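Local coordinates for protein spectinomycin 9-adenylyltransferase (Enterococcus faecalis, PDB 6SXJ) that catalyses ATP-dependent adenylylation of spectinomycin to 9-O-adenylylspectinomycin with release of diphosphate, and so confers resistance to this antibiotic but not to streptomycin, at residues Y9-K14 with N81-E86; W98-K103 with F159-R164; D180-I185 with L223-S228. One frame throughout, in Å; residues are numbered along the deposited sequence.

Contact 1: residues Y9-K14 with N81-E86; sequences YEQINK and NLRYIE
Gln-11, on the first helix of the nucleotidyltransferase domain, reaches the backbone of Arg-83 just ahead of sheet strand 85-91 and pairs with it through both ends of its amide. Two hydrogen bonds make up the polar part. Arg-83 N donates to Gln-11 OE1 over 3.0 Å, tilted 25° from the plane of the side-chain carbonyl. In return Gln-11 NE2 donates to Arg-83 O at 3.1 Å, nearly straight at 176°, with the acceptor lying in the amide plane. With OE1 accepting and NE2 donating at once, the two bonds restrain rotation about the last side-chain torsion and tell the amide's oxygen end from its nitrogen end. Its orientation is fixed further by a second acceptor for NE2, the carbonyl oxygen of Ile-72.

Apolar atoms lie against the same amide. Leu-82 CD2 packs on the amide carbon, 3.4 Å from Gln-11 CD, while CD1 of Ile-85 approaches NE2 at 3.9 Å. Gln-11 is extended beyond CG (chi2 -155°), which carries its amide across from the helix to the chain.

Arg-83 contributes its aliphatic part here, whereas its guanidinium is engaged elsewhere: NE bonds to Thr-8 OG1, and NH1 to the carbonyls of Lys-42 and Ser-45. The Arg-83 chain crosses that of Gln-11 at about a right angle, bringing Arg-83 CG to 3.3 Å from Gln-11 OE1.

Contact 2: residues W98-K103 with F159-R164; sequences WNHPPK and FSDVRR
Asp-161 meets both Trp-98 and His-100, and each atom of its side chain beyond CA touches one or both of them. Its CB is 3.9 Å from Trp-98 NE1, at the edge of the indole and in the ring plane, and a similar distance from CB of His-100. The next atom, Asp-161 CG, packs at 3.5 Å on His-100 CB. With CG anti to the carbonyl carbon, the carboxylate is directed at the loop, where its two oxygens have different partners. OD1 accepts a hydrogen bond from Trp-98 NE1 at 2.8 Å; the N-H...O angle of 136° shows the bond to be bent. The acceptor is close to the indole plane, but the donor comes from above the carboxylate plane, 37° out of it.

This pairing joins the loop leading into strand 103-108, in the nucleotidyltransferase part of the chain, to the first turn of helix 159-173 in the C-terminal adenylyltransferase part, so it links regions that belong to two sequence families.

The other carboxylate oxygen, OD2, touches His-100 CB at 3.4 Å and forms a salt bridge with Arg-164 NH2, one helical turn onward, although the hydrogen bond within that bridge is weak in angle. The Arg-164 chain bends at chi2 and chi3, bringing its guanidinium to the edge of the imidazole. His-100 CD2 is centred over one guanidinium face, 3.6 Å from Arg-164 CZ, and the two planes are 82° apart. The imidazole is sandwiched between Asp-161 O, 3.9 Å above one face, and CB of Pro-101 on the opposite face; its ND1 is hydrogen-bonded to Thr-131 OG1 on helix 130-139.

Contact 3: residues D180-I185 with L223-S228; sequences DETNSI and LLAVRS
Thr-182 and Ser-228 meet through their hydroxyls, with OG1 of Thr-182 3.2 Å from OG of Ser-228, a hydrogen bond in which either hydroxyl could be the donor. Beside this polar pair the Thr-182 methyl faces Ala-225, CG2 to CB being 3.7 Å. Ile-185, one turn farther along the same helix, extends the apolar patch with its CD1 at 4.3 Å from the Ala-225 methyl.

Thr-182 serves both kinds of contact because its branches diverge: chi1 of -50° sets OG1 anti to the carbonyl carbon, while CG2 is anti to the backbone N. On the other helix, OG of Ser-228, anti to its backbone N (chi1 163°), projects toward Thr-182 OG1.

The next shell is the helix pair itself. Helices 181-196 and 216-229, both in the C-terminal adenylyltransferase domain, cross at -121° between these short segments, with the axes 9.0 Å apart. Their closest CA atoms, those of Thr-182 and Ala-225, are separated by 4.8 Å, a backbone approach made across the small alanine. Farther out, Trp-236 touches Ala-225, while Val-241 and Leu-248 of helix 241-253 pack on Ile-185.

Thr-182 OG1 thus has two polar neighbours, the Ser-228 hydroxyl and, weakly, the Trp-236 indole NE1. An indole N-H can only donate, so OG1 acts as acceptor there, which is compatible with either direction of the hydroxyl pair.

How the contacts relate
From the N terminus, contact 1 closes the first loop, returning the chain at the start of strand 85-91 to helix 8-23 after 66 intervening residues. The chain then runs out of that strand into 98-103, and contact 2 spans 55 residues to join this loop to helix 159-173. Helix 181-196 comes next, and contact 3 closes a largely helical excursion of 37 residues by returning to it from helix 216-229. The three closures are in series and neither nest nor cross. Contact 1 lies within the nucleotidyltransferase part and contact 3 within the C-terminal part, their centres 25 Å apart; contact 2 bridges the two.

Contact 1: residues Y9-K14 with N81-E86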
loop_
_atom_site.group_PDB
_atom_site.type_symbol
_atom_site.label_atom_id
_atom_site.label_comp_id
_atom_site.label_asym_id
_atom_site.label_seq_id
_atom_site.Cartn_x
_atom_site.Cartn_y
_atom_site.Cartn_z
ATOM N N TYR A 9 -18.901 -0.874 -6.653
ATOM C CA TYR A 9 -19.690 -1.557 -5.638
ATOM C C TYR A 9 -19.598 -3.067 -5.797
ATOM O O TYR A 9 -19.502 -3.792 -4.798
ATOM C CB TYR A 9 -21.152 -1.099 -5.700
ATOM C CG TYR A 9 -22.057 -1.912 -4.802
ATOM C CD1 TYR A 9 -22.239 -1.570 -3.462
ATOM C CD2 TYR A 9 -22.721 -3.033 -5.286
ATOM C CE1 TYR A 9 -23.059 -2.324 -2.634
ATOM C CE2 TYR A 9 -23.551 -3.792 -4.465
ATOM C CZ TYR A 9 -23.715 -3.429 -3.142
ATOM O OH TYR A 9 -24.525 -4.182 -2.329
ATOM N N GLU A 10 -19.626 -3.571 -7.035
ATOM C CA GLU A 10 -19.494 -5.015 -7.219
ATOM C C GLU A 10 -18.061 -5.469 -6.929
ATOM O O GLU A 10 -17.846 -6.577 -6.425
ATOM C CB GLU A 10 -19.889 -5.436 -8.639
ATOM C CG GLU A 10 -21.370 -5.354 -9.010
ATOM C CD GLU A 10 -21.573 -5.335 -10.534
ATOM O OE1 GLU A 10 -20.891 -4.550 -11.232
ATOM O OE2 GLU A 10 -22.412 -6.110 -11.038
ATOM N N GLN A 11 -17.070 -4.639 -7.271
ATOM C CA GLN A 11 -15.680 -4.955 -6.942
ATOM C C GLN A 11 -15.550 -5.294 -5.465
ATOM O O GLN A 11 -15.101 -6.383 -5.096
ATOM C CB GLN A 11 -14.767 -3.777 -7.288
ATOM C CG GLN A 11 -14.377 -3.691 -8.751
ATOM C CD GLN A 11 -13.090 -2.957 -8.955
ATOM O OE1 GLN A 11 -13.078 -1.725 -9.029
ATOM N NE2 GLN A 11 -11.968 -3.712 -9.050
ATOM N N ILE A 12 -16.002 -4.377 -4.602
ATOM C CA ILE A 12 -15.891 -4.597 -3.163
ATOM C C ILE A 12 -16.717 -5.799 -2.738
ATOM O O ILE A 12 -16.282 -6.605 -1.904
ATOM C CB ILE A 12 -16.301 -3.336 -2.392
ATOM C CG1 ILE A 12 -15.428 -2.163 -2.816
ATOM C CG2 ILE A 12 -16.185 -3.572 -0.900
ATOM C CD1 ILE A 12 -15.783 -0.872 -2.119
ATOM N N ASN A 13 -17.912 -5.947 -3.301
ATOM C CA ASN A 13 -18.802 -7.009 -2.847
ATOM C C ASN A 13 -18.272 -8.384 -3.229
ATOM O O ASN A 13 -18.374 -9.332 -2.443
ATOM C CB ASN A 13 -20.198 -6.802 -3.424
ATOM C CG ASN A 13 -21.263 -7.469 -2.596
ATOM O OD1 ASN A 13 -21.874 -8.448 -3.028
ATOM N ND2 ASN A 13 -21.488 -6.951 -1.388
ATOM N N LYS A 14 -17.719 -8.519 -4.436
ATOM C CA LYS A 14 -17.135 -9.794 -4.840
ATOM C C LYS A 14 -15.943 -10.160 -3.959
ATOM O O LYS A 14 -15.746 -11.332 -3.631
ATOM C CB LYS A 14 -16.715 -9.740 -6.310
ATOM C CG LYS A 14 -17.652 -10.480 -7.252
ATOM C CD LYS A 14 -17.832 -9.751 -8.570
ATOM C CE LYS A 14 -18.966 -10.325 -9.409
ATOM N NZ LYS A 14 -18.755 -11.801 -9.704
ATOM N N ASN A 81 -12.017 0.863 -16.564
ATOM C CA ASN A 81 -12.432 1.741 -15.480
ATOM C C ASN A 81 -12.370 1.048 -14.127
ATOM O O ASN A 81 -12.722 1.656 -13.110
ATOM C CB ASN A 81 -13.854 2.257 -15.735
ATOM C CG ASN A 81 -14.011 2.867 -17.119
ATOM O OD1 ASN A 81 -13.991 4.087 -17.279
ATOM N ND2 ASN A 81 -14.164 2.016 -18.128
ATOM N N LEU A 82 -11.948 -0.213 -14.090
ATOM C CA LEU A 82 -11.808 -0.920 -12.829
ATOM C C LEU A 82 -10.772 -0.231 -11.942
ATOM O O LEU A 82 -9.978 0.599 -12.392
ATOM C CB LEU A 82 -11.381 -2.361 -13.075
ATOM C CG LEU A 82 -12.422 -3.435 -13.371
ATOM C CD1 LEU A 82 -11.655 -4.757 -13.620
ATOM C CD2 LEU A 82 -13.417 -3.590 -12.257
ATOM N N ARG A 83 -10.794 -0.580 -10.663
ATOM C CA ARG A 83 -9.787 -0.128 -9.715
ATOM C C ARG A 83 -8.807 -1.259 -9.416
ATOM O O ARG A 83 -9.140 -2.439 -9.548
ATOM C CB ARG A 83 -10.439 0.344 -8.415
ATOM C CG ARG A 83 -11.643 1.275 -8.625
ATOM C CD ARG A 83 -12.373 1.539 -7.318
ATOM N NE ARG A 83 -13.387 2.589 -7.435
ATOM C CZ ARG A 83 -13.153 3.881 -7.239
ATOM N NH1 ARG A 83 -11.936 4.295 -6.924
ATOM N NH2 ARG A 83 -14.142 4.759 -7.358
ATOM N N TYR A 84 -7.598 -0.892 -9.001
ATOM C CA TYR A 84 -6.663 -1.893 -8.504
ATOM C C TYR A 84 -7.159 -2.419 -7.166
ATOM O O TYR A 84 -7.581 -1.646 -6.302
ATOM C CB TYR A 84 -5.265 -1.301 -8.318
ATOM C CG TYR A 84 -4.526 -0.974 -9.590
ATOM C CD1 TYR A 84 -4.218 -1.959 -10.519
ATOM C CD2 TYR A 84 -4.113 0.323 -9.848
ATOM C CE1 TYR A 84 -3.536 -1.652 -11.673
ATOM C CE2 TYR A 84 -3.437 0.638 -10.994
ATOM C CZ TYR A 84 -3.143 -0.350 -11.906
ATOM O OH TYR A 84 -2.454 -0.021 -13.056
ATOM N N ILE A 85 -7.103 -3.733 -6.988
ATOM C CA ILE A 85 -7.316 -4.356 -5.687
ATOM C C ILE A 85 -5.957 -4.726 -5.093
ATOM O O ILE A 85 -5.151 -5.401 -5.735
ATOM C CB ILE A 85 -8.213 -5.596 -5.801
ATOM C CG1 ILE A 85 -9.647 -5.186 -6.190
ATOM C CG2 ILE A 85 -8.247 -6.354 -4.484
ATOM C CD1 ILE A 85 -10.491 -6.349 -6.531
ATOM N N GLU A 86 -5.719 -4.291 -3.860
ATOM C CA GLU A 86 -4.582 -4.707 -3.059
ATOM C C GLU A 86 -5.146 -5.318 -1.789
ATOM O O GLU A 86 -5.984 -4.699 -1.125
ATOM C CB GLU A 86 -3.685 -3.513 -2.748
ATOM C CG GLU A 86 -2.216 -3.817 -2.637
ATOM C CD GLU A 86 -1.411 -2.539 -2.597
ATOM O OE1 GLU A 86 -1.335 -1.847 -3.640
ATOM O OE2 GLU A 86 -0.890 -2.205 -1.517
#

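Contact 2: residues W98-K103 with F159-R164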
loop_
_atom_site.group_PDB
_atom_site.type_symbol
_atom_site.label_atom_id
_atom_site.label_comp_id
_atom_site.label_asym_id
_atom_site.label_seq_id
_atom_site.Cartn_x
_atom_site.Cartn_y
_atom_site.Cartn_z
ATOM N N TRP A 98 4.083 -7.585 19.647
ATOM C CA TRP A 98 4.395 -6.812 18.453
ATOM C C TRP A 98 5.891 -6.864 18.167
ATOM O O TRP A 98 6.720 -6.737 19.073
ATOM C CB TRP A 98 3.951 -5.360 18.605
ATOM C CG TRP A 98 4.429 -4.514 17.461
ATOM C CD1 TRP A 98 5.400 -3.558 17.497
ATOM C CD2 TRP A 98 3.975 -4.573 16.104
ATOM N NE1 TRP A 98 5.572 -3.009 16.251
ATOM C CE2 TRP A 98 4.712 -3.621 15.374
ATOM C CE3 TRP A 98 3.019 -5.341 15.431
ATOM C CZ2 TRP A 98 4.509 -3.400 14.010
ATOM C CZ3 TRP A 98 2.824 -5.125 14.077
ATOM C CH2 TRP A 98 3.567 -4.164 13.382
ATOM N N ASN A 99 6.237 -7.063 16.897
ATOM C CA ASN A 99 7.639 -7.126 16.492
ATOM C C ASN A 99 7.776 -6.542 15.097
ATOM O O ASN A 99 7.119 -7.010 14.162
ATOM C CB ASN A 99 8.160 -8.565 16.515
ATOM C CG ASN A 99 9.561 -8.685 15.936
ATOM O OD1 ASN A 99 9.737 -8.910 14.737
ATOM N ND2 ASN A 99 10.567 -8.531 16.791
ATOM N N HIS A 100 8.627 -5.535 14.958
ATOM C CA HIS A 100 8.930 -4.995 13.639
ATOM C C HIS A 100 10.187 -5.661 13.083
ATOM O O HIS A 100 11.206 -5.724 13.783
ATOM C CB HIS A 100 9.134 -3.493 13.705
ATOM C CG HIS A 100 9.550 -2.888 12.403
ATOM N ND1 HIS A 100 8.666 -2.661 11.370
ATOM C CD2 HIS A 100 10.759 -2.475 11.960
ATOM C CE1 HIS A 100 9.312 -2.130 10.350
ATOM N NE2 HIS A 100 10.584 -2.005 10.682
ATOM N N PRO A 101 10.164 -6.167 11.837
ATOM C CA PRO A 101 9.048 -6.141 10.879
ATOM C C PRO A 101 8.026 -7.252 11.123
ATOM O O PRO A 101 8.399 -8.318 11.601
ATOM C CB PRO A 101 9.748 -6.323 9.531
ATOM C CG PRO A 101 10.947 -7.157 9.847
ATOM C CD PRO A 101 11.341 -6.867 11.291
ATOM N N PRO A 102 6.754 -7.007 10.806
ATOM C CA PRO A 102 5.713 -7.981 11.146
ATOM C C PRO A 102 5.587 -9.089 10.109
ATOM O O PRO A 102 6.064 -8.994 8.978
ATOM C CB PRO A 102 4.438 -7.130 11.204
ATOM C CG PRO A 102 4.704 -6.001 10.247
ATOM C CD PRO A 102 6.196 -5.769 10.226
ATOM N N LYS A 103 4.921 -10.161 10.531
ATOM C CA LYS A 103 4.670 -11.293 9.658
ATOM C C LYS A 103 3.434 -11.057 8.794
ATOM O O LYS A 103 2.406 -10.558 9.262
ATOM C CB LYS A 103 4.500 -12.568 10.486
ATOM C CG LYS A 103 5.802 -13.095 11.123
ATOM C CD LYS A 103 5.485 -14.067 12.265
ATOM C CE LYS A 103 6.541 -14.039 13.368
ATOM N NZ LYS A 103 5.934 -14.106 14.736
ATOM N N PHE A 159 4.974 4.162 17.363
ATOM C CA PHE A 159 5.314 4.984 16.212
ATOM C C PHE A 159 6.803 4.926 15.897
ATOM O O PHE A 159 7.196 5.179 14.754
ATOM C CB PHE A 159 4.894 6.425 16.448
ATOM C CG PHE A 159 5.158 7.321 15.282
ATOM C CD1 PHE A 159 6.279 8.126 15.257
ATOM C CD2 PHE A 159 4.283 7.359 14.210
ATOM C CE1 PHE A 159 6.523 8.958 14.186
ATOM C CE2 PHE A 159 4.523 8.191 13.134
ATOM C CZ PHE A 159 5.644 8.991 13.122
ATOM N N SER A 160 7.638 4.603 16.885
ATOM C CA SER A 160 9.060 4.440 16.614
ATOM C C SER A 160 9.289 3.355 15.569
ATOM O O SER A 160 10.157 3.494 14.699
ATOM C CB SER A 160 9.804 4.114 17.911
ATOM O OG SER A 160 9.580 2.776 18.317
ATOM N N ASP A 161 8.514 2.269 15.633
ATOM C CA ASP A 161 8.625 1.226 14.620
ATOM C C ASP A 161 8.156 1.728 13.262
ATOM O O ASP A 161 8.677 1.297 12.228
ATOM C CB ASP A 161 7.822 -0.007 15.029
ATOM C CG ASP A 161 8.568 -0.890 15.997
ATOM O OD1 ASP A 161 7.910 -1.530 16.840
ATOM O OD2 ASP A 161 9.810 -0.951 15.913
ATOM N N VAL A 162 7.182 2.639 13.240
ATOM C CA VAL A 162 6.766 3.242 11.978
ATOM C C VAL A 162 7.903 4.072 11.400
ATOM O O VAL A 162 8.147 4.088 10.188
ATOM C CB VAL A 162 5.495 4.086 12.185
ATOM C CG1 VAL A 162 5.235 4.917 10.951
ATOM C CG2 VAL A 162 4.294 3.180 12.508
ATOM N N ARG A 163 8.629 4.760 12.260
ATOM C CA ARG A 163 9.799 5.484 11.793
ATOM C C ARG A 163 10.856 4.535 11.239
ATOM O O ARG A 163 11.389 4.731 10.140
ATOM C CB ARG A 163 10.356 6.296 12.950
ATOM C CG ARG A 163 9.431 7.402 13.477
ATOM C CD ARG A 163 10.271 8.565 14.059
ATOM N NE ARG A 163 9.443 9.741 14.270
ATOM C CZ ARG A 163 9.654 10.633 15.220
ATOM N NH1 ARG A 163 10.674 10.467 16.046
ATOM N NH2 ARG A 163 8.826 11.659 15.362
ATOM N N ARG A 164 11.239 3.552 12.025
ATOM C CA ARG A 164 12.148 2.568 11.485
ATOM C C ARG A 164 11.665 2.031 10.155
ATOM O O ARG A 164 12.484 1.656 9.312
ATOM C CB ARG A 164 12.287 1.419 12.464
ATOM C CG ARG A 164 13.338 0.370 12.085
ATOM C CD ARG A 164 14.146 -0.155 13.309
ATOM N NE ARG A 164 13.268 -0.619 14.372
ATOM C CZ ARG A 164 13.087 -1.897 14.668
ATOM N NH1 ARG A 164 13.740 -2.830 13.993
ATOM N NH2 ARG A 164 12.251 -2.236 15.635
#

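Contact 3: residues D180-I185 with L223-S228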
loop_
_atom_site.group_PDB
_atom_site.type_symbol
_atom_site.label_atom_id
_atom_site.label_comp_id
_atom_site.label_asym_id
_atom_site.label_seq_id
_atom_site.Cartn_x
_atom_site.Cartn_y
_atom_site.Cartn_z
ATOM N N ASP A 180 10.933 3.649 -12.010
ATOM C CA ASP A 180 9.689 3.933 -11.302
ATOM C C ASP A 180 9.847 5.292 -10.625
ATOM O O ASP A 180 9.552 5.443 -9.435
ATOM C CB ASP A 180 9.343 2.833 -10.295
ATOM C CG ASP A 180 10.453 2.564 -9.313
ATOM O OD1 ASP A 180 10.179 2.588 -8.093
ATOM O OD2 ASP A 180 11.595 2.313 -9.758
ATOM N N GLU A 181 10.319 6.283 -11.391
ATOM C CA GLU A 181 10.696 7.570 -10.809
ATOM C C GLU A 181 9.531 8.214 -10.078
ATOM O O GLU A 181 9.662 8.624 -8.918
ATOM C CB GLU A 181 11.203 8.514 -11.898
ATOM C CG GLU A 181 12.554 8.157 -12.458
ATOM C CD GLU A 181 12.460 7.098 -13.529
ATOM O OE1 GLU A 181 11.431 6.392 -13.574
ATOM O OE2 GLU A 181 13.415 6.965 -14.320
ATOM N N THR A 182 8.382 8.328 -10.748
ATOM C CA THR A 182 7.254 9.048 -10.168
ATOM C C THR A 182 6.864 8.463 -8.815
ATOM O O THR A 182 6.611 9.204 -7.858
ATOM C CB THR A 182 6.063 9.029 -11.131
ATOM O OG1 THR A 182 6.490 9.439 -12.439
ATOM C CG2 THR A 182 4.979 9.971 -10.637
ATOM N N ASN A 183 6.791 7.135 -8.724
ATOM C CA ASN A 183 6.454 6.513 -7.447
ATOM C C ASN A 183 7.456 6.917 -6.372
ATOM O O ASN A 183 7.074 7.351 -5.277
ATOM C CB ASN A 183 6.409 4.989 -7.592
ATOM C CG ASN A 183 5.652 4.541 -8.825
ATOM O OD1 ASN A 183 5.859 5.070 -9.918
ATOM N ND2 ASN A 183 4.773 3.561 -8.657
ATOM N N SER A 184 8.750 6.805 -6.680
ATOM C CA SER A 184 9.781 7.027 -5.671
ATOM C C SER A 184 9.761 8.464 -5.165
ATOM O O SER A 184 9.822 8.712 -3.954
ATOM C CB SER A 184 11.149 6.670 -6.252
ATOM O OG SER A 184 11.307 5.264 -6.346
ATOM N N ILE A 185 9.671 9.431 -6.079
ATOM C CA ILE A 185 9.648 10.833 -5.668
ATOM C C ILE A 185 8.487 11.087 -4.718
ATOM O O ILE A 185 8.658 11.645 -3.628
ATOM C CB ILE A 185 9.563 11.756 -6.898
ATOM C CG1 ILE A 185 10.808 11.620 -7.768
ATOM C CG2 ILE A 185 9.384 13.199 -6.458
ATOM C CD1 ILE A 185 10.777 12.486 -9.010
ATOM N N LEU A 223 6.501 18.339 -9.127
ATOM C CA LEU A 223 5.219 18.575 -9.773
ATOM C C LEU A 223 5.115 17.834 -11.102
ATOM O O LEU A 223 4.017 17.429 -11.499
ATOM C CB LEU A 223 5.011 20.073 -9.966
ATOM C CG LEU A 223 4.698 20.814 -8.665
ATOM C CD1 LEU A 223 4.707 22.318 -8.881
ATOM C CD2 LEU A 223 3.357 20.356 -8.098
ATOM N N LEU A 224 6.238 17.630 -11.795
ATOM C CA LEU A 224 6.212 16.799 -12.993
ATOM C C LEU A 224 5.968 15.333 -12.659
ATOM O O LEU A 224 5.586 14.562 -13.547
ATOM C CB LEU A 224 7.515 16.965 -13.778
ATOM C CG LEU A 224 7.405 18.055 -14.851
ATOM C CD1 LEU A 224 7.641 19.441 -14.244
ATOM C CD2 LEU A 224 8.354 17.801 -16.013
ATOM N N ALA A 225 6.167 14.936 -11.398
ATOM C CA ALA A 225 5.809 13.587 -10.973
ATOM C C ALA A 225 4.311 13.473 -10.698
ATOM O O ALA A 225 3.697 12.444 -11.004
ATOM C CB ALA A 225 6.612 13.197 -9.730
ATOM N N VAL A 226 3.707 14.518 -10.124
ATOM C CA VAL A 226 2.262 14.507 -9.893
ATOM C C VAL A 226 1.525 14.215 -11.196
ATOM O O VAL A 226 0.650 13.345 -11.258
ATOM C CB VAL A 226 1.806 15.842 -9.279
ATOM C CG1 VAL A 226 0.287 15.875 -9.147
ATOM C CG2 VAL A 226 2.475 16.064 -7.932
ATOM N N ARG A 227 1.886 14.935 -12.260
ATOM C CA ARG A 227 1.191 14.786 -13.535
ATOM C C ARG A 227 1.238 13.344 -14.029
ATOM O O ARG A 227 0.207 12.766 -14.391
ATOM C CB ARG A 227 1.805 15.731 -14.571
ATOM C CG ARG A 227 1.658 17.212 -14.239
ATOM C CD ARG A 227 2.678 18.072 -14.976
ATOM N NE ARG A 227 2.828 17.695 -16.381
ATOM C CZ ARG A 227 3.584 18.353 -17.256
ATOM N NH1 ARG A 227 4.263 19.427 -16.877
ATOM N NH2 ARG A 227 3.662 17.936 -18.514
ATOM N N SER A 228 2.433 12.745 -14.057
ATOM C CA SER A 228 2.562 11.370 -14.534
ATOM C C SER A 228 1.702 10.416 -13.711
ATOM O O SER A 228 1.064 9.511 -14.262
ATOM C CB SER A 228 4.030 10.942 -14.495
ATOM O OG SER A 228 4.167 9.532 -14.565
#